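Local coordinates for gene product PA4716 (Pseudomonas aeruginosa, PDB 1U0K), which is of unknown function but belongs to the PhzF family and is probably an isomerase, perhaps an epimerase, at residues 155-168 against 223-237. Sequence-based numbering, arbitrary orientation.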
loop_
_atom_site.group_PDB
_atom_site.type_symbol
_atom_site.label_atom_id
_atom_site.label_comp_id
_atom_site.label_asym_id
_atom_site.label_seq_id
_atom_site.Cartn_x
_atom_site.Cartn_y
_atom_site.Cartn_z
ATOM N N HIS A 155 18.509 25.168 14.287
ATOM C CA HIS A 155 18.193 24.413 15.494
ATOM C C HIS A 155 18.766 23.026 15.363
ATOM O O HIS A 155 18.820 22.486 14.262
ATOM C CB HIS A 155 16.687 24.354 15.706
ATOM C CG HIS A 155 16.023 25.684 15.583
ATOM N ND1 HIS A 155 16.046 26.622 16.594
ATOM C CD2 HIS A 155 15.354 26.251 14.552
ATOM C CE1 HIS A 155 15.395 27.701 16.196
ATOM N NE2 HIS A 155 14.968 27.503 14.960
ATOM N N PRO A 156 19.199 22.450 16.476
ATOM C CA PRO A 156 19.993 21.226 16.419
ATOM C C PRO A 156 19.146 20.027 15.998
ATOM O O PRO A 156 18.089 19.805 16.595
ATOM C CB PRO A 156 20.496 21.068 17.858
ATOM C CG PRO A 156 19.494 21.803 18.710
ATOM C CD PRO A 156 18.949 22.892 17.859
ATOM N N PRO A 157 19.563 19.287 14.975
ATOM C CA PRO A 157 18.994 17.958 14.771
ATOM C C PRO A 157 19.174 17.164 16.050
ATOM O O PRO A 157 20.228 17.238 16.689
ATOM C CB PRO A 157 19.830 17.389 13.621
ATOM C CG PRO A 157 20.256 18.593 12.867
ATOM C CD PRO A 157 20.556 19.614 13.936
ATOM N N ARG A 158 18.128 16.459 16.460
ATOM C CA ARG A 158 18.206 15.613 17.631
ATOM C C ARG A 158 17.289 14.427 17.534
ATOM O O ARG A 158 16.267 14.488 16.878
ATOM C CB ARG A 158 17.865 16.403 18.884
ATOM C CG ARG A 158 19.074 17.125 19.403
ATOM C CD ARG A 158 18.985 17.480 20.793
ATOM N NE ARG A 158 19.334 16.408 21.710
ATOM C CZ ARG A 158 19.191 16.542 23.014
ATOM N NH1 ARG A 158 18.709 17.679 23.498
ATOM N NH2 ARG A 158 19.521 15.573 23.844
ATOM N N VAL A 159 17.686 13.359 18.203
ATOM C CA VAL A 159 16.855 12.172 18.306
ATOM C C VAL A 159 15.896 12.422 19.459
ATOM O O VAL A 159 16.324 12.713 20.571
ATOM C CB VAL A 159 17.698 10.925 18.556
ATOM C CG1 VAL A 159 16.803 9.678 18.689
ATOM C CG2 VAL A 159 18.707 10.749 17.424
ATOM N N VAL A 160 14.598 12.342 19.183
ATOM C CA VAL A 160 13.563 12.560 20.192
ATOM C C VAL A 160 12.555 11.421 20.078
ATOM O O VAL A 160 12.242 10.977 18.970
ATOM C CB VAL A 160 12.865 13.919 20.012
ATOM C CG1 VAL A 160 11.919 14.193 21.169
ATOM C CG2 VAL A 160 13.904 15.063 19.911
ATOM N N SER A 161 12.051 10.954 21.219
ATOM C CA SER A 161 11.268 9.717 21.267
ATOM C C SER A 161 10.196 9.740 22.350
ATOM O O SER A 161 10.435 10.184 23.469
ATOM C CB SER A 161 12.200 8.542 21.543
ATOM O OG SER A 161 11.523 7.301 21.403
ATOM N N THR A 162 9.007 9.266 22.002
ATOM C CA THR A 162 7.998 8.883 22.988
ATOM C C THR A 162 7.739 7.374 22.891
ATOM O O THR A 162 6.685 6.897 23.306
ATOM C CB THR A 162 6.695 9.660 22.773
ATOM O OG1 THR A 162 6.265 9.531 21.409
ATOM C CG2 THR A 162 6.896 11.145 22.962
ATOM N N GLY A 163 8.726 6.636 22.380
ATOM C CA GLY A 163 8.626 5.204 22.132
ATOM C C GLY A 163 9.501 4.802 20.958
ATOM O O GLY A 163 10.489 4.045 21.099
ATOM N N LEU A 164 9.159 5.362 19.799
ATOM C CA LEU A 164 9.875 5.120 18.560
ATOM C C LEU A 164 10.756 6.345 18.273
ATOM O O LEU A 164 10.231 7.413 17.973
ATOM C CB LEU A 164 8.870 4.900 17.423
ATOM C CG LEU A 164 9.403 4.570 16.027
ATOM C CD1 LEU A 164 10.226 3.292 16.014
ATOM C CD2 LEU A 164 8.238 4.476 15.057
ATOM N N PRO A 165 12.073 6.199 18.378
ATOM C CA PRO A 165 12.979 7.349 18.215
ATOM C C PRO A 165 13.121 7.850 16.778
ATOM O O PRO A 165 13.468 7.088 15.875
ATOM C CB PRO A 165 14.317 6.818 18.736
ATOM C CG PRO A 165 14.255 5.338 18.553
ATOM C CD PRO A 165 12.816 4.960 18.664
ATOM N N TYR A 166 12.860 9.140 16.587
ATOM C CA TYR A 166 13.072 9.812 15.313
ATOM C C TYR A 166 14.254 10.748 15.421
ATOM O O TYR A 166 14.402 11.426 16.418
ATOM C CB TYR A 166 11.851 10.643 14.940
ATOM C CG TYR A 166 10.655 9.818 14.543
ATOM C CD1 TYR A 166 9.793 9.311 15.507
ATOM C CD2 TYR A 166 10.397 9.538 13.207
ATOM C CE1 TYR A 166 8.685 8.553 15.151
ATOM C CE2 TYR A 166 9.290 8.777 12.838
ATOM C CZ TYR A 166 8.446 8.286 13.817
ATOM O OH TYR A 166 7.354 7.528 13.461
ATOM N N LEU A 167 15.093 10.773 14.398
ATOM C CA LEU A 167 16.020 11.882 14.208
ATOM C C LEU A 167 15.195 13.001 13.596
ATOM O O LEU A 167 14.748 12.899 12.469
ATOM C CB LEU A 167 17.149 11.473 13.259
ATOM C CG LEU A 167 18.516 12.180 13.275
ATOM C CD1 LEU A 167 19.058 12.348 11.853
ATOM C CD2 LEU A 167 18.530 13.494 14.050
ATOM N N LEU A 168 14.955 14.058 14.366
ATOM C CA LEU A 168 14.297 15.246 13.853
ATOM C C LEU A 168 15.361 16.107 13.174
ATOM O O LEU A 168 16.376 16.436 13.785
ATOM C CB LEU A 168 13.609 16.015 14.982
ATOM C CG LEU A 168 12.641 15.220 15.860
ATOM C CD1 LEU A 168 11.973 16.141 16.862
ATOM C CD2 LEU A 168 11.589 14.497 15.012
ATOM N N SER A 223 3.357 8.931 15.939
ATOM C CA SER A 223 4.520 8.527 16.727
ATOM C C SER A 223 5.636 9.578 16.666
ATOM O O SER A 223 6.483 9.621 17.563
ATOM C CB SER A 223 5.040 7.148 16.303
ATOM O OG SER A 223 5.285 7.075 14.908
ATOM N N ALA A 224 5.630 10.395 15.610
ATOM C CA ALA A 224 6.567 11.525 15.459
ATOM C C ALA A 224 5.984 12.833 15.985
ATOM O O ALA A 224 6.732 13.749 16.336
ATOM C CB ALA A 224 6.962 11.705 13.997
ATOM N N ALA A 225 4.660 12.928 16.039
ATOM C CA ALA A 225 3.984 14.146 16.454
ATOM C C ALA A 225 4.334 14.510 17.890
ATOM O O ALA A 225 4.523 15.685 18.204
ATOM C CB ALA A 225 2.475 13.992 16.295
ATOM N N GLY A 226 4.413 13.505 18.757
ATOM C CA GLY A 226 4.794 13.716 20.139
ATOM C C GLY A 226 6.188 14.309 20.243
ATOM O O GLY A 226 6.338 15.408 20.773
ATOM N N PRO A 227 7.199 13.588 19.763
ATOM C CA PRO A 227 8.576 14.096 19.729
ATOM C C PRO A 227 8.705 15.481 19.123
ATOM O O PRO A 227 9.449 16.300 19.666
ATOM C CB PRO A 227 9.297 13.063 18.867
ATOM C CG PRO A 227 8.561 11.796 19.157
ATOM C CD PRO A 227 7.128 12.199 19.274
ATOM N N VAL A 228 8.008 15.740 18.024
ATOM C CA VAL A 228 8.076 17.039 17.367
ATOM C C VAL A 228 7.557 18.121 18.307
ATOM O O VAL A 228 8.194 19.168 18.458
ATOM C CB VAL A 228 7.294 17.067 16.019
ATOM C CG1 VAL A 228 7.056 18.491 15.531
ATOM C CG2 VAL A 228 8.052 16.284 14.950
ATOM N N ALA A 229 6.412 17.869 18.934
ATOM C CA ALA A 229 5.812 18.826 19.857
ATOM C C ALA A 229 6.753 19.119 21.007
ATOM O O ALA A 229 6.913 20.278 21.383
ATOM C CB ALA A 229 4.488 18.303 20.392
ATOM N N ALA A 230 7.369 18.073 21.558
ATOM C CA ALA A 230 8.277 18.209 22.698
ATOM C C ALA A 230 9.526 18.986 22.300
ATOM O O ALA A 230 10.053 19.756 23.102
ATOM C CB ALA A 230 8.662 16.852 23.246
ATOM N N TYR A 231 9.980 18.780 21.067
ATOM C CA TYR A 231 11.144 19.474 20.523
ATOM C C TYR A 231 10.876 20.964 20.390
ATOM O O TYR A 231 11.675 21.787 20.843
ATOM C CB TYR A 231 11.512 18.909 19.144
ATOM C CG TYR A 231 12.699 19.588 18.482
ATOM C CD1 TYR A 231 13.977 19.063 18.606
ATOM C CD2 TYR A 231 12.531 20.736 17.725
ATOM C CE1 TYR A 231 15.065 19.682 18.009
ATOM C CE2 TYR A 231 13.612 21.367 17.124
ATOM C CZ TYR A 231 14.871 20.834 17.274
ATOM O OH TYR A 231 15.939 21.466 16.665
ATOM N N LEU A 232 9.761 21.309 19.753
ATOM C CA LEU A 232 9.396 22.703 19.540
ATOM C C LEU A 232 9.282 23.444 20.874
ATOM O O LEU A 232 9.761 24.559 21.003
ATOM C CB LEU A 232 8.102 22.819 18.728
ATOM C CG LEU A 232 8.179 22.327 17.275
ATOM C CD1 LEU A 232 6.803 22.230 16.658
ATOM C CD2 LEU A 232 9.064 23.239 16.428
ATOM N N VAL A 233 8.697 22.800 21.874
ATOM C CA VAL A 233 8.537 23.406 23.193
ATOM C C VAL A 233 9.883 23.515 23.933
ATOM O O VAL A 233 10.145 24.510 24.612
ATOM C CB VAL A 233 7.476 22.622 24.009
ATOM C CG1 VAL A 233 7.499 22.991 25.475
ATOM C CG2 VAL A 233 6.101 22.881 23.422
ATOM N N GLU A 234 10.730 22.502 23.784
ATOM C CA GLU A 234 12.044 22.464 24.433
ATOM C C GLU A 234 12.953 23.598 23.941
ATOM O O GLU A 234 13.706 24.184 24.728
ATOM C CB GLU A 234 12.707 21.099 24.189
ATOM C CG GLU A 234 14.155 20.967 24.651
ATOM C CD GLU A 234 14.328 21.203 26.137
ATOM O OE1 GLU A 234 13.672 20.502 26.938
ATOM O OE2 GLU A 234 15.131 22.093 26.503
ATOM N N TYR A 235 12.861 23.916 22.654
ATOM C CA TYR A 235 13.730 24.914 22.031
ATOM C C TYR A 235 13.025 26.268 21.876
ATOM O O TYR A 235 13.472 27.126 21.117
ATOM C CB TYR A 235 14.286 24.372 20.701
ATOM C CG TYR A 235 15.290 23.267 20.941
ATOM C CD1 TYR A 235 14.922 21.928 20.865
ATOM C CD2 TYR A 235 16.606 23.565 21.306
ATOM C CE1 TYR A 235 15.835 20.916 21.119
ATOM C CE2 TYR A 235 17.526 22.561 21.561
ATOM C CZ TYR A 235 17.140 21.240 21.466
ATOM O OH TYR A 235 18.054 20.245 21.716
ATOM N N GLY A 236 11.934 26.451 22.619
ATOM C CA GLY A 236 11.257 27.734 22.710
ATOM C C GLY A 236 10.552 28.179 21.445
ATOM O O GLY A 236 10.347 29.370 21.230
ATOM N N LEU A 237 10.192 27.217 20.601
ATOM C CA LEU A 237 9.550 27.486 19.322
ATOM C C LEU A 237 8.036 27.294 19.390
ATOM O O LEU A 237 7.334 27.632 18.446
ATOM C CB LEU A 237 10.148 26.579 18.247
ATOM C CG LEU A 237 11.630 26.829 17.951
ATOM C CD1 LEU A 237 12.289 25.588 17.372
ATOM C CD2 LEU A 237 11.795 28.009 17.011
HETATM O O HOH W 1 8.204 8.387 19.332
#
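A water joins T162 and L164 to S223: it accepts from T162 N and donates to L164 O (2.6 Å) and S223 O, so the turn between two strands is tied to the first turn of helix 222-234. At this helix end the hydroxyls of Y166 and S223 share a bond, OH to OG 2.6 Å, with OG in the ring plane, while A224 CB sits over the ring centre in a CH-pi contact, 3.7 Å from the centroid. P227 wedges its ring against V160 and T162, its CD 3.5 Å from T162 OG1, which is hydrogen-bonded to Q124. Further along, Y231 has CG anti to the backbone N (chi1 179°), a setting that carries its OH to 2.7 Å from P156 O; that hydroxyl donates from above the carbonyl plane, and L168 CD1 packs on Y231 CB. R158, also bound to G130, sends NH1 almost straight to Y235 OH (172°), and L237 CD1 rests on the H155 ring face. A Schellman motif, with G236 as C-prime residue, closes the helix. The whole is a helix laid over a beta hairpin, within a PhzF-family fold, with the S223 end of the helix near E48, the predicted active-site residue.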